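Local coordinates for uncharacterized peroxidase-related protein (Silicibacter sp., PDB 2PFX) that probably reduces peroxides as an oxidoreductase of the carboxymuconolactone decarboxylase (AhpD-like) family, at the interface of chains A and B. Residues are numbered along the deposited sequence; one frame, centred on the assembly and turned at random. Chains: chain A/B, Uncharacterized peroxidase-related protein.

The interface of chains A and B. Residues chain A 159; chain B 9, 13, 43-44, 46, 174, 178, 180.
A:Trp159 projects from helix 155-178 of chain A, at a helical backbone conformation, into a socket that chain B builds from the ends of its helices 39-44 and 155-178 and loop residues. With CG anti to the backbone N (chi1 177°), the indole reaches away from its helix and enters benzo edge first. A flat, long side chain suits this knob, since its rim and two faces meet different partners. B:Tyr44 offers a broad aromatic face to the rim carbon A:Trp159 CZ2, which points at the ring centre, 3.4 Å from B:Tyr44 CE2, edge-to-face with planes 75° apart. B:Phe46, thin when edge-on, stands at a right angle and sets its CE1-CZ edge over one face of the pyrrole part, CZ 3.7 Å from A:Trp159 CD1. B:Leu13 is poorly ordered, but as modelled its branched end puts CD1 over that same face. Branched B:Val174 covers the opposite face, CG1 4.0 Å from A:Trp159 CH2. Small B:Ala43 leaves room for the deep end of the ring, its CB 3.8 Å from A:Trp159 CH2. An alanine in place of A:Trp159 would probably leave the B:Tyr44 face and B:Phe46 edge without their aromatic mate and open a gap between subunits. The patch recurs with the chains exchanged, plausibly supporting two-fold pairing within the deposited hexamer. B:Thr178 uses both branches: OG1 donates a hydrogen bond to the carbonyl oxygen B:Val174 O, 2.7 Å away, while methyl CG2 rests 3.9 Å from A:Trp159 CE3.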
loop_
_atom_site.group_PDB
_atom_site.type_symbol
_atom_site.label_atom_id
_atom_site.label_comp_id
_atom_site.label_asym_id
_atom_site.label_seq_id
_atom_site.Cartn_x
_atom_site.Cartn_y
_atom_site.Cartn_z
ATOM N N TRP A 159 23.410 -6.793 -13.924
ATOM C CA TRP A 159 23.456 -7.995 -13.093
ATOM C C TRP A 159 24.005 -7.705 -11.695
ATOM O O TRP A 159 23.500 -8.148 -10.657
ATOM C CB TRP A 159 24.328 -9.065 -13.743
ATOM C CG TRP A 159 24.469 -10.301 -12.911
ATOM C CD1 TRP A 159 25.487 -10.651 -12.083
ATOM C CD2 TRP A 159 23.505 -11.375 -12.833
ATOM N NE1 TRP A 159 25.236 -11.874 -11.494
ATOM C CE2 TRP A 159 24.019 -12.330 -11.948
ATOM C CE3 TRP A 159 22.270 -11.603 -13.437
ATOM C CZ2 TRP A 159 23.336 -13.505 -11.644
ATOM C CZ3 TRP A 159 21.576 -12.767 -13.151
ATOM C CH2 TRP A 159 22.127 -13.700 -12.256
ATOM N N THR B 9 18.369 -15.587 -18.842
ATOM C CA THR B 9 17.828 -14.292 -18.491
ATOM C C THR B 9 17.782 -13.409 -19.736
ATOM O O THR B 9 18.276 -13.796 -20.799
ATOM C CB THR B 9 18.625 -13.510 -17.437
ATOM O OG1 THR B 9 19.778 -12.904 -18.042
ATOM C CG2 THR B 9 19.098 -14.436 -16.323
ATOM N N LEU B 13 24.833 -12.207 -20.970
ATOM C CA LEU B 13 25.822 -12.631 -19.997
ATOM C C LEU B 13 26.324 -14.024 -20.380
ATOM O O LEU B 13 26.080 -15.006 -19.682
ATOM C CB LEU B 13 25.175 -12.694 -18.622
ATOM C CG LEU B 13 25.084 -11.499 -17.697
ATOM C CD1 LEU B 13 24.197 -11.844 -16.498
ATOM C CD2 LEU B 13 26.463 -11.072 -17.237
ATOM N N ALA B 43 22.805 -18.705 -15.243
ATOM C CA ALA B 43 22.918 -17.247 -15.177
ATOM C C ALA B 43 24.126 -16.812 -14.372
ATOM O O ALA B 43 24.703 -15.779 -14.703
ATOM C CB ALA B 43 21.673 -16.617 -14.586
ATOM N N TYR B 44 24.488 -17.554 -13.325
ATOM C CA TYR B 44 25.628 -17.145 -12.503
ATOM C C TYR B 44 26.938 -17.676 -13.094
ATOM O O TYR B 44 28.018 -17.164 -12.793
ATOM C CB TYR B 44 25.549 -17.615 -11.053
ATOM C CG TYR B 44 24.604 -16.768 -10.228
ATOM C CD1 TYR B 44 23.234 -17.034 -10.192
ATOM C CD2 TYR B 44 25.096 -15.702 -9.504
ATOM C CE1 TYR B 44 22.395 -16.225 -9.426
ATOM C CE2 TYR B 44 24.263 -14.896 -8.740
ATOM C CZ TYR B 44 22.912 -15.176 -8.705
ATOM O OH TYR B 44 22.091 -14.357 -7.942
ATOM N N PHE B 46 28.520 -17.392 -15.718
ATOM C CA PHE B 46 29.518 -16.616 -16.460
ATOM C C PHE B 46 30.747 -16.317 -15.613
ATOM O O PHE B 46 31.807 -15.904 -16.098
ATOM C CB PHE B 46 28.924 -15.297 -16.988
ATOM C CG PHE B 46 28.669 -14.286 -15.887
ATOM C CD1 PHE B 46 27.516 -14.391 -15.126
ATOM C CD2 PHE B 46 29.545 -13.255 -15.618
ATOM C CE1 PHE B 46 27.270 -13.482 -14.118
ATOM C CE2 PHE B 46 29.320 -12.345 -14.592
ATOM C CZ PHE B 46 28.171 -12.471 -13.844
ATOM N N VAL B 174 16.393 -10.753 -7.968
ATOM C CA VAL B 174 17.337 -10.978 -9.060
ATOM C C VAL B 174 16.631 -11.594 -10.257
ATOM O O VAL B 174 16.818 -11.275 -11.436
ATOM C CB VAL B 174 18.472 -11.900 -8.592
ATOM C CG1 VAL B 174 19.403 -12.241 -9.757
ATOM C CG2 VAL B 174 19.273 -11.281 -7.454
ATOM N N THR B 178 15.896 -9.444 -13.816
ATOM C CA THR B 178 16.625 -9.858 -15.006
ATOM C C THR B 178 15.808 -10.692 -15.983
ATOM O O THR B 178 16.380 -11.179 -16.969
ATOM C CB THR B 178 17.904 -10.634 -14.630
ATOM O OG1 THR B 178 17.545 -11.861 -14.000
ATOM C CG2 THR B 178 18.778 -9.843 -13.655
HETATM N N MSE B 180 14.622 -13.709 -15.614
HETATM C CA MSE B 180 15.111 -15.072 -15.519
HETATM C C MSE B 180 13.997 -16.058 -15.808
HETATM O O MSE B 180 12.898 -16.019 -15.252
HETATM C CB MSE B 180 15.699 -15.313 -14.120
HETATM C CG MSE B 180 16.539 -16.587 -14.058
HETATM SE SE MSE B 180 17.244 -16.881 -12.302
HETATM C CE MSE B 180 18.548 -15.485 -12.350
#